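Local coordinates for probable glutamine-binding lipoprotein GlnH (GLNBP) (Mycobacterium tuberculosis, PDB 6H1U) that binds acidic amino acids such as L-glutamate and aspartate, and probably serves as the solute-binding lipoprotein of a bacterial amino-acid transport system, at residues 21-26 / 124-129; 139-144 / 207-212; 164-169 / 189-194. All coordinates share one frame; numbering follows the deposited sequence. Where two conformers were deposited one is given.

How the contacts relate
All three contacts touch the bound aspartate, yet they differ in burial and chemistry. Contact 1 is partly buried, its centre about 15 Å from the centre of the chain, where a loop is tied to helix 126-129 by a disulfide and one glutamine. Contacts 2 and 3 are buried and reach the same sheet: strand 205-207 pairs with strand 139-148 on one side and strand 163-167 on the other. Contact 2 is rich in hydrogen bonds, whereas contact 3 has no direct hydrogen bond between its segments and relies on a disulfide and an indole face. The two meet where T208 packs on W191. R128, D209 and W191 each grip a different group of the ligand.

Contact 1. Residues 21-26 / 124-129; sequences SSQDCD and ITCERR. With ASP (aspartic acid), chain B.
The flat amide of Q23 is used at its edge, both polar atoms meeting the start of helix 126-129. Backbone N of C126 donates to OE1 of Q23 at 2.7 Å, nearly straight (169°) and in the carbonyl plane. The other end of the amide, NE2 of Q23, gives a longer bond of 3.2 Å to OE1 of E127, which accepts on its syn lone pair, the side facing OE2. That acceptor lies close to the amide plane, although carboxylate and amide are turned 37° against each other. With both ends engaged, the amide is fixed in rotation. Its OE1 also rests 3.3 Å from CA of T125.

Beside this polar grip, SG of C25 is joined to SG of C126 at 2.0 Å, with a dihedral of -101° about the S-S bond, near the right angle of an unstrained bridge. T125 stands at the N-cap: its OG1 accepts from backbone N of R128 at 3.0 Å.

The guanidinium of R128 belongs to the same turn but makes no contact with residues 21-26. An extended chain carries it to the ligand, whose carboxylate carbon lies at its edge, in its plane. NH1 of R128 donates to OXT of the aspartate at 2.8 Å, and NH2 of R128 reaches its O at 3.1 Å; NH1 is also bonded to the carbonyl of S123, which steadies the group. A fork of two nearly straight bonds from an arginine to the alpha-carboxylate is characteristic of the amino-acid site of family 3 solute-binding proteins.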
ATOM      1  N   SER A  21      14.929   4.893   8.880  1.00 37.62           N
ATOM      2  CA  SER A  21      13.751   5.270   8.116  1.00 35.02           C
ATOM      3  C   SER A  21      13.946   6.579   7.353  1.00 39.16           C
ATOM      4  O   SER A  21      12.983   7.099   6.780  1.00 47.72           O
ATOM      5  CB  SER A  21      12.535   5.372   9.041  1.00 38.54           C
ATOM      6  OG  SER A  21      12.162   4.091   9.532  1.00 45.85           O
ATOM      7  N   SER A  22      15.167   7.113   7.330  1.00 40.19           N
ATOM      8  CA  SER A  22      15.451   8.332   6.580  1.00 41.52           C
ATOM      9  C   SER A  22      15.210   8.125   5.088  1.00 41.80           C
ATOM     10  O   SER A  22      15.512   7.062   4.538  1.00 46.98           O
ATOM     11  CB  SER A  22      16.902   8.767   6.820  1.00 45.63           C
ATOM     12  OG  SER A  22      17.741   8.288   5.784  1.00 52.21           O
ATOM     13  N   GLN A  23      14.675   9.162   4.428  1.00 43.24           N
ATOM     14  CA  GLN A  23      14.304   9.111   3.009  1.00 37.59           C
ATOM     15  C   GLN A  23      14.887  10.337   2.292  1.00 43.29           C
ATOM     16  O   GLN A  23      14.161  11.255   1.907  1.00 45.26           O
ATOM     17  CB  GLN A  23      12.778   9.045   2.843  1.00 37.98           C
ATOM     18  CG  GLN A  23      12.145   7.740   3.298  1.00 39.57           C
ATOM     19  CD  GLN A  23      12.636   6.553   2.496  1.00 32.96           C
ATOM     20  OE1 GLN A  23      12.789   6.638   1.279  1.00 37.38           O
ATOM     21  NE2 GLN A  23      12.890   5.438   3.174  1.00 40.61           N
ATOM     22  N   ASP A  24      16.202  10.333   2.091  1.00 40.75           N
ATOM     23  CA  ASP A  24      16.907  11.522   1.625  1.00 42.18           C
ATOM     24  C   ASP A  24      17.079  11.599   0.110  1.00 41.66           C
ATOM     25  O   ASP A  24      17.791  12.490  -0.363  1.00 49.52           O
ATOM     26  CB  ASP A  24      18.287  11.624   2.285  1.00 45.94           C
ATOM     27  CG  ASP A  24      18.213  11.647   3.796  1.00 50.73           C
ATOM     28  OD1 ASP A  24      17.156  12.029   4.342  1.00 52.36           O
ATOM     29  OD2 ASP A  24      19.226  11.299   4.435  1.00 53.86           O
ATOM     30  N   CYS A  25      16.465  10.713  -0.665  1.00 43.29           N
ATOM     31  CA  CYS A  25      16.550  10.851  -2.111  1.00 39.81           C
ATOM     32  C   CYS A  25      15.407  11.686  -2.676  1.00 36.58           C
ATOM     33  O   CYS A  25      15.239  11.726  -3.902  1.00 45.65           O
ATOM     34  CB  CYS A  25      16.539   9.486  -2.802  1.00 48.75           C
ATOM     35  SG  CYS A  25      15.001   8.594  -2.567  1.00133.36           S
ATOM     36  N   ASP A  26      14.624  12.344  -1.822  1.00 39.72           N
ATOM     37  CA  ASP A  26      13.371  12.973  -2.223  1.00 32.66           C
ATOM     38  C   ASP A  26      12.541  11.969  -3.028  1.00 31.45           C
ATOM     39  O   ASP A  26      12.212  12.211  -4.191  1.00 35.05           O
ATOM     40  CB  ASP A  26      13.621  14.246  -3.022  1.00 36.95           C
ATOM     41  CG  ASP A  26      12.338  14.983  -3.377  1.00 33.82           C
ATOM     42  OD1 ASP A  26      11.310  14.757  -2.700  1.00 45.12           O
ATOM     43  OD2 ASP A  26      12.367  15.804  -4.318  1.00 43.58           O
ATOM     44  N   ILE A 124       6.443   4.621  -1.436  1.00 12.17           N
ATOM     45  CA  ILE A 124       7.565   5.084  -2.250  1.00 11.50           C
ATOM     46  C   ILE A 124       8.752   5.330  -1.332  1.00 17.17           C
ATOM     47  O   ILE A 124       8.686   6.182  -0.437  1.00 19.62           O
ATOM     48  CB  ILE A 124       7.193   6.368  -3.008  1.00 12.14           C
ATOM     49  CG1 ILE A 124       5.937   6.161  -3.860  1.00 12.03           C
ATOM     50  CG2 ILE A 124       8.352   6.850  -3.874  1.00 14.95           C
ATOM     51  CD1 ILE A 124       5.200   7.494  -4.130  1.00 16.15           C
ATOM     52  N   THR A 125       9.845   4.600  -1.557  1.00 15.96           N
ATOM     53  CA  THR A 125      11.046   4.746  -0.749  1.00 16.95           C
ATOM     54  C   THR A 125      12.271   4.861  -1.643  1.00 16.43           C
ATOM     55  O   THR A 125      12.268   4.426  -2.797  1.00 22.79           O
ATOM     56  CB  THR A 125      11.263   3.569   0.206  1.00 20.62           C
ATOM     57  OG1 THR A 125      11.556   2.396  -0.557  1.00 19.66           O
ATOM     58  CG2 THR A 125      10.020   3.318   1.054  1.00 19.16           C
ATOM     59  N   CYS A 126      13.326   5.446  -1.070  1.00 17.60           N
ATOM     60  CA  CYS A 126      14.614   5.515  -1.755  1.00 21.86           C
ATOM     61  C   CYS A 126      15.132   4.135  -2.115  1.00 20.01           C
ATOM     62  O   CYS A 126      15.683   3.933  -3.207  1.00 23.74           O
ATOM     63  CB  CYS A 126      15.620   6.244  -0.872  1.00 31.46           C
ATOM     64  SG  CYS A 126      15.135   7.939  -0.657  1.00 47.11           S
ATOM     65  N   GLU A 127      14.997   3.183  -1.190  1.00 20.33           N
ATOM     66  CA  GLU A 127      15.471   1.831  -1.441  1.00 21.99           C
ATOM     67  C   GLU A 127      14.730   1.202  -2.612  1.00 20.86           C
ATOM     68  O   GLU A 127      15.343   0.567  -3.483  1.00 22.97           O
ATOM     69  CB  GLU A 127      15.301   0.989  -0.172  1.00 26.29           C
ATOM     70  CG  GLU A 127      16.149   1.471   1.014  1.00 36.40           C
ATOM     71  CD  GLU A 127      15.414   2.416   1.984  1.00 40.77           C
ATOM     72  OE1 GLU A 127      14.466   3.129   1.578  1.00 34.90           O
ATOM     73  OE2 GLU A 127      15.807   2.449   3.174  1.00 41.95           O
ATOM     74  N   ARG A 128      13.407   1.372  -2.657  1.00 18.82           N
ATOM     75  CA  ARG A 128      12.638   0.763  -3.734  1.00 14.25           C
ATOM     76  C   ARG A 128      12.875   1.467  -5.062  1.00 18.10           C
ATOM     77  O   ARG A 128      12.796   0.826  -6.116  1.00 18.59           O
ATOM     78  CB  ARG A 128      11.156   0.765  -3.381  1.00 13.51           C
ATOM     79  CG  ARG A 128      10.834  -0.262  -2.309  1.00 14.08           C
ATOM     80  CD  ARG A 128       9.404  -0.107  -1.830  1.00 15.56           C
ATOM     81  NE  ARG A 128       9.103  -1.116  -0.810  1.00 17.08           N
ATOM     82  CZ  ARG A 128       7.948  -1.186  -0.153  1.00 15.21           C
ATOM     83  NH1 ARG A 128       6.985  -0.301  -0.403  1.00 15.21           N
ATOM     84  NH2 ARG A 128       7.757  -2.135   0.767  1.00 17.31           N
ATOM     85  N   ARG A 129      13.172   2.769  -5.037  1.00 19.48           N
ATOM     86  CA  ARG A 129      13.420   3.493  -6.279  1.00 17.40           C
ATOM     87  C   ARG A 129      14.710   3.067  -6.961  1.00 20.63           C
ATOM     88  O   ARG A 129      14.909   3.398  -8.134  1.00 27.45           O
ATOM     89  CB  ARG A 129      13.448   5.001  -6.027  1.00 18.77           C
ATOM     90  CG  ARG A 129      12.063   5.634  -6.095  1.00 20.21           C
ATOM     91  CD  ARG A 129      12.155   7.105  -6.431  1.00 25.57           C
ATOM     92  NE  ARG A 129      10.866   7.678  -6.806  1.00 26.83           N
ATOM     93  CZ  ARG A 129      10.329   7.587  -8.018  1.00 26.39           C
ATOM     94  NH1 ARG A 129      10.966   6.930  -8.983  1.00 25.92           N
ATOM     95  NH2 ARG A 129       9.154   8.157  -8.266  1.00 29.04           N
TER
HETATM   96  N   ASP B 401       2.686   0.557   2.637  1.00 15.37           N
HETATM   97  CA  ASP B 401       3.601  -0.359   3.307  1.00 17.53           C
HETATM   98  C   ASP B 401       4.609  -0.924   2.313  1.00 18.32           C
HETATM   99  O   ASP B 401       5.319  -1.884   2.624  1.00 14.80           O
HETATM  100  CB  ASP B 401       2.823  -1.502   3.995  1.00 14.73           C
HETATM  101  CG  ASP B 401       2.166  -2.446   3.004  1.00 19.40           C
HETATM  102  OD1 ASP B 401       1.712  -3.531   3.426  1.00 19.01           O
HETATM  103  OD2 ASP B 401       2.080  -2.107   1.808  1.00 16.28           O
HETATM  104  OXT ASP B 401       4.697  -0.404   1.192  1.00 14.44           O

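Contact 2. Residues 139-144 / 207-212. With ASP (aspartic acid), chain B.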
ATOM      1  N   LEU A 139      -1.900   8.524  -2.206  1.00 16.96           N
ATOM      2  CA  LEU A 139      -2.497   8.451  -0.877  1.00 15.98           C
ATOM      3  C   LEU A 139      -1.356   8.492   0.116  1.00 13.22           C
ATOM      4  O   LEU A 139      -0.376   7.767  -0.060  1.00 14.89           O
ATOM      5  CB  LEU A 139      -3.300   7.155  -0.699  1.00 13.77           C
ATOM      6  CG  LEU A 139      -4.078   7.010   0.627  1.00 14.15           C
ATOM      7  CD1 LEU A 139      -5.137   8.086   0.770  1.00 18.97           C
ATOM      8  CD2 LEU A 139      -4.688   5.623   0.749  1.00 16.46           C
ATOM      9  N   ASP A 140      -1.487   9.314   1.158  1.00 13.36           N
ATOM     10  CA  ASP A 140      -0.447   9.430   2.175  1.00 16.89           C
ATOM     11  C   ASP A 140      -0.966   8.844   3.483  1.00 16.00           C
ATOM     12  O   ASP A 140      -1.825   9.444   4.138  1.00 23.82           O
ATOM     13  CB  ASP A 140      -0.016  10.886   2.345  1.00 17.99           C
ATOM     14  CG  ASP A 140       1.210  11.023   3.220  1.00 29.55           C
ATOM     15  OD1 ASP A 140       2.116  10.167   3.101  1.00 22.77           O
ATOM     16  OD2 ASP A 140       1.271  11.981   4.014  1.00 34.40           O
ATOM     17  N   ALA A 141      -0.431   7.688   3.869  1.00 13.60           N
ATOM     18  CA  ALA A 141      -0.785   7.017   5.121  1.00 15.98           C
ATOM     19  C   ALA A 141       0.341   7.196   6.138  1.00 15.84           C
ATOM     20  O   ALA A 141       1.388   7.790   5.853  1.00 16.50           O
ATOM     21  CB  ALA A 141      -1.093   5.534   4.884  1.00 14.46           C
ATOM     22  N   ASN A 142       0.120   6.698   7.358  1.00 16.39           N
ATOM     23  CA  ASN A 142       1.177   6.740   8.363  1.00 13.03           C
ATOM     24  C   ASN A 142       1.096   5.514   9.257  1.00 12.70           C
ATOM     25  O   ASN A 142       0.006   5.077   9.615  1.00 14.88           O
ATOM     26  CB  ASN A 142       1.098   8.013   9.214  1.00 23.14           C
ATOM     27  CG  ASN A 142       2.472   8.510   9.620  1.00 32.08           C
ATOM     28  OD1 ASN A 142       3.131   7.910  10.471  1.00 31.01           O
ATOM     29  ND2 ASN A 142       2.920   9.603   9.003  1.00 31.59           N
ATOM     30  N   GLN A 143       2.254   4.965   9.620  1.00 14.20           N
ATOM     31  CA  GLN A 143       2.274   3.732  10.411  1.00 13.67           C
ATOM     32  C   GLN A 143       1.789   3.981  11.838  1.00 14.20           C
ATOM     33  O   GLN A 143       2.253   4.909  12.502  1.00 16.96           O
ATOM     34  CB  GLN A 143       3.692   3.157  10.426  1.00 14.14           C
ATOM     35  CG  GLN A 143       3.826   1.842  11.196  1.00 11.84           C
ATOM     36  CD  GLN A 143       5.116   1.106  10.869  1.00 17.63           C
ATOM     37  OE1 GLN A 143       5.865   1.512   9.978  1.00 17.28           O
ATOM     38  NE2 GLN A 143       5.389   0.028  11.596  1.00 14.59           N
ATOM     39  N   ARG A 144       0.877   3.138  12.321  1.00 14.10           N
ATOM     40  CA  ARG A 144       0.399   3.230  13.703  1.00 13.21           C
ATOM     41  C   ARG A 144       0.306   1.816  14.276  1.00 12.70           C
ATOM     42  O   ARG A 144       0.902   0.865  13.755  1.00 14.90           O
ATOM     43  CB  ARG A 144      -0.915   4.029  13.752  1.00 16.55           C
ATOM     44  CG  ARG A 144      -0.758   5.461  13.175  1.00 16.03           C
ATOM     45  CD  ARG A 144      -1.962   6.343  13.427  1.00 24.50           C
ATOM     46  NE  ARG A 144      -2.179   6.554  14.853  1.00 31.66           N
ATOM     47  CZ  ARG A 144      -3.295   7.056  15.375  1.00 33.70           C
ATOM     48  NH1 ARG A 144      -4.297   7.417  14.580  1.00 30.50           N
ATOM     49  NH2 ARG A 144      -3.408   7.199  16.692  1.00 31.55           N
ATOM     50  N   SER A 207       1.429  -3.615  13.708  1.00 14.77           N
ATOM     51  CA  SER A 207       1.813  -2.246  13.367  1.00 13.22           C
ATOM     52  C   SER A 207       2.030  -2.121  11.865  1.00 13.74           C
ATOM     53  O   SER A 207       2.906  -2.792  11.308  1.00 15.08           O
ATOM     54  CB  SER A 207       3.067  -1.796  14.125  1.00 13.85           C
ATOM     55  OG  SER A 207       3.388  -0.462  13.767  1.00 15.40           O
ATOM     56  N   THR A 208       1.231  -1.270  11.218  1.00 13.85           N
ATOM     57  CA  THR A 208       1.409  -0.925   9.808  1.00 12.80           C
ATOM     58  C   THR A 208       0.618   0.347   9.520  1.00 10.65           C
ATOM     59  O   THR A 208       0.160   1.035  10.441  1.00 12.57           O
ATOM     60  CB  THR A 208       1.004  -2.089   8.886  1.00 12.46           C
ATOM     61  OG1 THR A 208       1.403  -1.811   7.530  1.00 15.08           O
ATOM     62  CG2 THR A 208      -0.499  -2.357   8.912  1.00 11.74           C
ATOM     63  N   ASP A 209       0.489   0.668   8.229  1.00 12.44           N
ATOM     64  CA  ASP A 209      -0.243   1.847   7.766  1.00 14.66           C
ATOM     65  C   ASP A 209      -1.606   1.946   8.439  1.00 12.46           C
ATOM     66  O   ASP A 209      -2.360   0.968   8.465  1.00 15.28           O
ATOM     67  CB  ASP A 209      -0.474   1.769   6.258  1.00 12.81           C
ATOM     68  CG  ASP A 209       0.790   1.511   5.451  1.00 14.28           C
ATOM     69  OD1 ASP A 209       1.903   1.428   6.002  1.00 12.44           O
ATOM     70  OD2 ASP A 209       0.636   1.393   4.221  1.00 15.39           O
ATOM     71  N   ASP A 210      -1.951   3.152   8.924  1.00 12.56           N
ATOM     72  CA  ASP A 210      -3.251   3.323   9.574  1.00 11.75           C
ATOM     73  C   ASP A 210      -4.409   3.036   8.621  1.00 15.97           C
ATOM     74  O   ASP A 210      -5.486   2.613   9.059  1.00 14.75           O
ATOM     75  CB  ASP A 210      -3.377   4.727  10.195  1.00 16.13           C
ATOM     76  CG  ASP A 210      -3.091   5.882   9.222  1.00 24.92           C
ATOM     77  OD1 ASP A 210      -2.738   5.687   8.037  1.00 19.37           O
ATOM     78  OD2 ASP A 210      -3.208   7.037   9.682  1.00 30.57           O
ATOM     79  N   THR A 211      -4.204   3.261   7.323  1.00 12.68           N
ATOM     80  CA  THR A 211      -5.180   2.888   6.303  1.00 12.12           C
ATOM     81  C   THR A 211      -5.460   1.386   6.314  1.00 14.02           C
ATOM     82  O   THR A 211      -6.621   0.955   6.318  1.00 15.17           O
ATOM     83  CB  THR A 211      -4.638   3.305   4.935  1.00 14.33           C
ATOM     84  OG1 THR A 211      -3.271   2.887   4.867  1.00 14.39           O
ATOM     85  CG2 THR A 211      -4.703   4.809   4.760  1.00 19.18           C
ATOM     86  N   ILE A 212      -4.398   0.574   6.266  1.00 13.63           N
ATOM     87  CA  ILE A 212      -4.538  -0.880   6.326  1.00 11.02           C
ATOM     88  C   ILE A 212      -5.147  -1.297   7.658  1.00 12.57           C
ATOM     89  O   ILE A 212      -6.041  -2.153   7.710  1.00 13.14           O
ATOM     90  CB  ILE A 212      -3.167  -1.544   6.106  1.00 11.56           C
ATOM     91  CG1 ILE A 212      -2.644  -1.206   4.696  1.00 13.20           C
ATOM     92  CG2 ILE A 212      -3.249  -3.056   6.348  1.00 16.85           C
ATOM     93  CD1 ILE A 212      -1.290  -1.816   4.401  1.00 13.65           C
TER
HETATM   94  N   ASP B 401       2.686   0.557   2.637  1.00 15.37           N
HETATM   95  CA  ASP B 401       3.601  -0.359   3.307  1.00 17.53           C
HETATM   96  C   ASP B 401       4.609  -0.924   2.313  1.00 18.32           C
HETATM   97  O   ASP B 401       5.319  -1.884   2.624  1.00 14.80           O
HETATM   98  CB  ASP B 401       2.823  -1.502   3.995  1.00 14.73           C
HETATM   99  CG  ASP B 401       2.166  -2.446   3.004  1.00 19.40           C
HETATM  100  OD1 ASP B 401       1.712  -3.531   3.426  1.00 19.01           O
HETATM  101  OD2 ASP B 401       2.080  -2.107   1.808  1.00 16.28           O
HETATM  102  OXT ASP B 401       4.697  -0.404   1.192  1.00 14.44           O
HETATM  103  O   HOH W   1       3.759   0.756   7.820  1.00 19.93           O
HETATM  104  O   HOH W   2      -4.841   7.403  11.905  1.00 48.59           O
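An antiparallel strand pairing that breaks off into a helix, here at the ligand site of a solute-binding fold, joins Q143 to D209. They form a non-hydrogen-bonded pair with CA atoms 4.1 Å apart and side chains diverging. Next to it, backbone N of R144 donates to O of T208 at 2.9 Å, and the chain then leaves the sheet to enter helix 210-219.

At this departure D210 takes over the pairing. Its backbone N donates to O of N142 at 2.8 Å, while its OD1 accepts from backbone N of N142 at 3.1 Å. The second bond is almost straight (173°) but arrives from well above the carboxylate plane. It is possible because CG of D210 sits between the backbone N and the carbonyl carbon (chi1 53°), folding the carboxylate back toward the strand. CB of A141 packs against OG1 and CG2 of T211, whose hydroxyl is bonded to Y235.

D209 holds the N-cap position without making a capping bond; its carboxylate serves the ligand instead. OD2 of D209 accepts from the aspartate amino N at 2.7 Å and is also bonded to the hydroxyl of Y235. OD1 of D209 takes a bond from a water that donates weakly to OE1 of Q143. At the far end, NE2 of Q143 donates in its amide plane to OG of S207 at 3.0 Å, and that hydroxyl donates in turn to O of R144 at 2.8 Å.

Contact 3. Residues 164-169 / 189-194. With ASP (aspartic acid), chain B.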
ATOM      1  N   VAL A 164       4.576  -8.584  18.145  1.00 14.75           N
ATOM      2  CA  VAL A 164       4.073  -7.676  17.120  1.00 13.80           C
ATOM      3  C   VAL A 164       4.142  -8.383  15.776  1.00 15.00           C
ATOM      4  O   VAL A 164       5.191  -8.916  15.399  1.00 17.67           O
ATOM      5  CB  VAL A 164       4.876  -6.365  17.093  1.00 14.02           C
ATOM      6  CG1 VAL A 164       4.337  -5.424  16.017  1.00 17.51           C
ATOM      7  CG2 VAL A 164       4.832  -5.695  18.465  1.00 20.21           C
ATOM      8  N   CYS A 165       3.036  -8.367  15.050  1.00 16.14           N
ATOM      9  CA  CYS A 165       2.927  -9.061  13.778  1.00 13.00           C
ATOM     10  C   CYS A 165       3.160  -8.084  12.635  1.00 13.54           C
ATOM     11  O   CYS A 165       2.667  -6.952  12.667  1.00 16.63           O
ATOM     12  CB  CYS A 165       1.540  -9.680  13.648  1.00 17.15           C
ATOM     13  SG  CYS A 165       1.236 -10.658  12.174  1.00 22.76           S
ATOM     14  N   VAL A 166       3.912  -8.527  11.633  1.00 15.09           N
ATOM     15  CA  VAL A 166       4.159  -7.730  10.440  0.71 12.62           C
ATOM     16  C   VAL A 166       4.131  -8.659   9.239  1.00 11.40           C
ATOM     17  O   VAL A 166       4.538  -9.817   9.316  1.00 16.16           O
ATOM     18  CB  VAL A 166       5.510  -6.981  10.482  0.71 19.61           C
ATOM     19  CG1 VAL A 166       5.474  -5.846  11.506  0.71 26.85           C
ATOM     20  CG2 VAL A 166       6.644  -7.959  10.759  0.71 17.85           C
ATOM     21  N   ALA A 167       3.624  -8.148   8.120  1.00 12.50           N
ATOM     22  CA  ALA A 167       3.699  -8.895   6.872  1.00 12.50           C
ATOM     23  C   ALA A 167       5.099  -8.776   6.283  1.00 15.34           C
ATOM     24  O   ALA A 167       5.708  -7.702   6.303  1.00 15.30           O
ATOM     25  CB  ALA A 167       2.664  -8.379   5.866  1.00 11.43           C
ATOM     26  N   ARG A 168       5.614  -9.887   5.763  1.00 13.45           N
ATOM     27  CA  ARG A 168       6.934  -9.855   5.143  1.00 10.95           C
ATOM     28  C   ARG A 168       6.924  -8.972   3.900  1.00 17.30           C
ATOM     29  O   ARG A 168       5.922  -8.865   3.187  1.00 16.57           O
ATOM     30  CB  ARG A 168       7.391 -11.274   4.794  1.00 12.80           C
ATOM     31  CG  ARG A 168       7.700 -12.085   6.058  1.00 17.69           C
ATOM     32  CD  ARG A 168       8.340 -13.430   5.771  1.00 25.01           C
ATOM     33  NE  ARG A 168       7.387 -14.403   5.253  1.00 23.10           N
ATOM     34  CZ  ARG A 168       6.582 -15.124   6.028  1.00 21.84           C
ATOM     35  NH1 ARG A 168       6.611 -14.946   7.339  1.00 20.36           N
ATOM     36  NH2 ARG A 168       5.752 -16.015   5.497  1.00 23.87           N
ATOM     37  N   GLY A 169       8.065  -8.336   3.641  1.00 15.82           N
ATOM     38  CA  GLY A 169       8.172  -7.505   2.462  1.00 16.30           C
ATOM     39  C   GLY A 169       7.578  -6.124   2.601  1.00 21.86           C
ATOM     40  O   GLY A 169       7.266  -5.500   1.583  1.00 20.06           O
ATOM     41  N   VAL A 189       2.466 -13.761   5.785  1.00 16.19           N
ATOM     42  CA  VAL A 189       2.401 -13.427   4.364  1.00 12.51           C
ATOM     43  C   VAL A 189       1.629 -12.128   4.136  1.00 12.61           C
ATOM     44  O   VAL A 189       2.022 -11.301   3.304  1.00 14.88           O
ATOM     45  CB  VAL A 189       1.788 -14.597   3.577  1.00 15.16           C
ATOM     46  CG1 VAL A 189       1.573 -14.207   2.115  1.00 21.98           C
ATOM     47  CG2 VAL A 189       2.681 -15.827   3.696  1.00 23.32           C
ATOM     48  N   ASN A 190       0.512 -11.922   4.841  1.00 14.15           N
ATOM     49  CA  ASN A 190      -0.307 -10.736   4.604  1.00 16.67           C
ATOM     50  C   ASN A 190      -0.946 -10.229   5.892  1.00 16.37           C
ATOM     51  O   ASN A 190      -0.978 -10.912   6.921  1.00 16.27           O
ATOM     52  CB  ASN A 190      -1.382 -10.996   3.541  1.00 26.22           C
ATOM     53  CG  ASN A 190      -2.277 -12.151   3.898  1.00 24.99           C
ATOM     54  OD1 ASN A 190      -2.901 -12.153   4.958  1.00 29.04           O
ATOM     55  ND2 ASN A 190      -2.359 -13.139   3.010  1.00 33.26           N
ATOM     56  N   TRP A 191      -1.470  -9.002   5.818  1.00 14.47           N
ATOM     57  CA  TRP A 191      -1.983  -8.347   7.016  1.00 10.97           C
ATOM     58  C   TRP A 191      -3.250  -9.021   7.525  1.00 14.59           C
ATOM     59  O   TRP A 191      -3.510  -8.996   8.736  1.00 16.04           O
ATOM     60  CB  TRP A 191      -2.216  -6.854   6.750  1.00 15.29           C
ATOM     61  CG  TRP A 191      -0.919  -6.127   6.522  1.00 14.19           C
ATOM     62  CD1 TRP A 191      -0.469  -5.595   5.339  1.00 14.22           C
ATOM     63  CD2 TRP A 191       0.119  -5.901   7.484  1.00 12.72           C
ATOM     64  NE1 TRP A 191       0.773  -5.027   5.519  1.00 14.01           N
ATOM     65  CE2 TRP A 191       1.158  -5.204   6.824  1.00 15.25           C
ATOM     66  CE3 TRP A 191       0.265  -6.198   8.846  1.00 15.57           C
ATOM     67  CZ2 TRP A 191       2.331  -4.822   7.474  1.00 12.02           C
ATOM     68  CZ3 TRP A 191       1.421  -5.806   9.494  1.00 11.20           C
ATOM     69  CH2 TRP A 191       2.442  -5.122   8.807  1.00 11.99           C
ATOM     70  N   ALA A 192      -4.036  -9.640   6.632  1.00 14.57           N
ATOM     71  CA  ALA A 192      -5.185 -10.414   7.101  1.00 19.10           C
ATOM     72  C   ALA A 192      -4.754 -11.530   8.044  1.00 18.99           C
ATOM     73  O   ALA A 192      -5.505 -11.890   8.965  1.00 16.79           O
ATOM     74  CB  ALA A 192      -5.946 -11.002   5.914  1.00 23.98           C
ATOM     75  N   ASP A 193      -3.562 -12.100   7.816  1.00 15.42           N
ATOM     76  CA  ASP A 193      -3.047 -13.140   8.708  1.00 13.13           C
ATOM     77  C   ASP A 193      -2.741 -12.584  10.095  1.00 14.94           C
ATOM     78  O   ASP A 193      -2.910 -13.284  11.104  1.00 17.84           O
ATOM     79  CB  ASP A 193      -1.781 -13.767   8.118  1.00 16.90           C
ATOM     80  CG  ASP A 193      -2.032 -14.497   6.813  1.00 25.99           C
ATOM     81  OD1 ASP A 193      -3.151 -15.016   6.600  1.00 23.41           O
ATOM     82  OD2 ASP A 193      -1.084 -14.567   6.001  1.00 26.75           O
ATOM     83  N   CYS A 194      -2.239 -11.345  10.160  1.00 15.70           N
ATOM     84  CA  CYS A 194      -2.016 -10.707  11.456  1.00 17.62           C
ATOM     85  C   CYS A 194      -3.321 -10.570  12.214  1.00 16.65           C
ATOM     86  O   CYS A 194      -3.366 -10.760  13.433  1.00 17.85           O
ATOM     87  CB  CYS A 194      -1.372  -9.326  11.288  1.00 14.99           C
ATOM     88  SG  CYS A 194       0.351  -9.362  10.799  1.00 20.30           S
TER
HETATM   89  N   ASP B 401       2.686   0.557   2.637  1.00 15.37           N
HETATM   90  CA  ASP B 401       3.601  -0.359   3.307  1.00 17.53           C
HETATM   91  C   ASP B 401       4.609  -0.924   2.313  1.00 18.32           C
HETATM   92  O   ASP B 401       5.319  -1.884   2.624  1.00 14.80           O
HETATM   93  CB  ASP B 401       2.823  -1.502   3.995  1.00 14.73           C
HETATM   94  CG  ASP B 401       2.166  -2.446   3.004  1.00 19.40           C
HETATM   95  OD1 ASP B 401       1.712  -3.531   3.426  1.00 19.01           O
HETATM   96  OD2 ASP B 401       2.080  -2.107   1.808  1.00 16.28           O
HETATM   97  OXT ASP B 401       4.697  -0.404   1.192  1.00 14.44           O
HETATM   98  O   HOH W   3       4.461 -10.785   2.081  1.00 23.59           O
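W191 lays one face of its indole against A167. The methyl CB of A167 sits 3.8 Å from the centroid of the five-membered ring and 17° off its normal, a CH-pi contact, while backbone N of A167 lies over the same ring system, 3.3 Å from CH2 of W191. V166 runs alongside the ring, pointing the same way. At the ring's edge, NE1 of W191 donates to OD1 of the bound aspartate at 2.7 Å, close to straight (161°). Contact with A167 and V166, together with packing from T208 and I212, is consistent with holding the indole so that its N-H meets the ligand's side-chain carboxylate.

Further out, the strand and the helix are fastened covalently: SG of C165 and SG of C194 are bonded at 2.1 Å, with an S-S dihedral of -81°. The start of the helix is ordered by a capping box, in which backbone N of D193 bonds to OD1 of N190 at 2.9 Å, and backbone N of N190 returns the bond to OD2 of D193. One water bridges O of R168 and O of V189, donating to both. One guanidinium face of R168 lies over backbone N of V189, and its NH2 comes 3.6 Å from CG2 of V189. NH1 of R168 is hydrogen-bonded to OG of S187 and NH2 to the carbonyl of G6.

Strands 184-188 and 205-207 flank strand 163-167, all parallel, and helix 191-199 connects the outer two: a beta-alpha-beta crossover, as in the alpha/beta lobes of periplasmic-type binding proteins, with the ligand-binding tryptophan at the helix N-terminus.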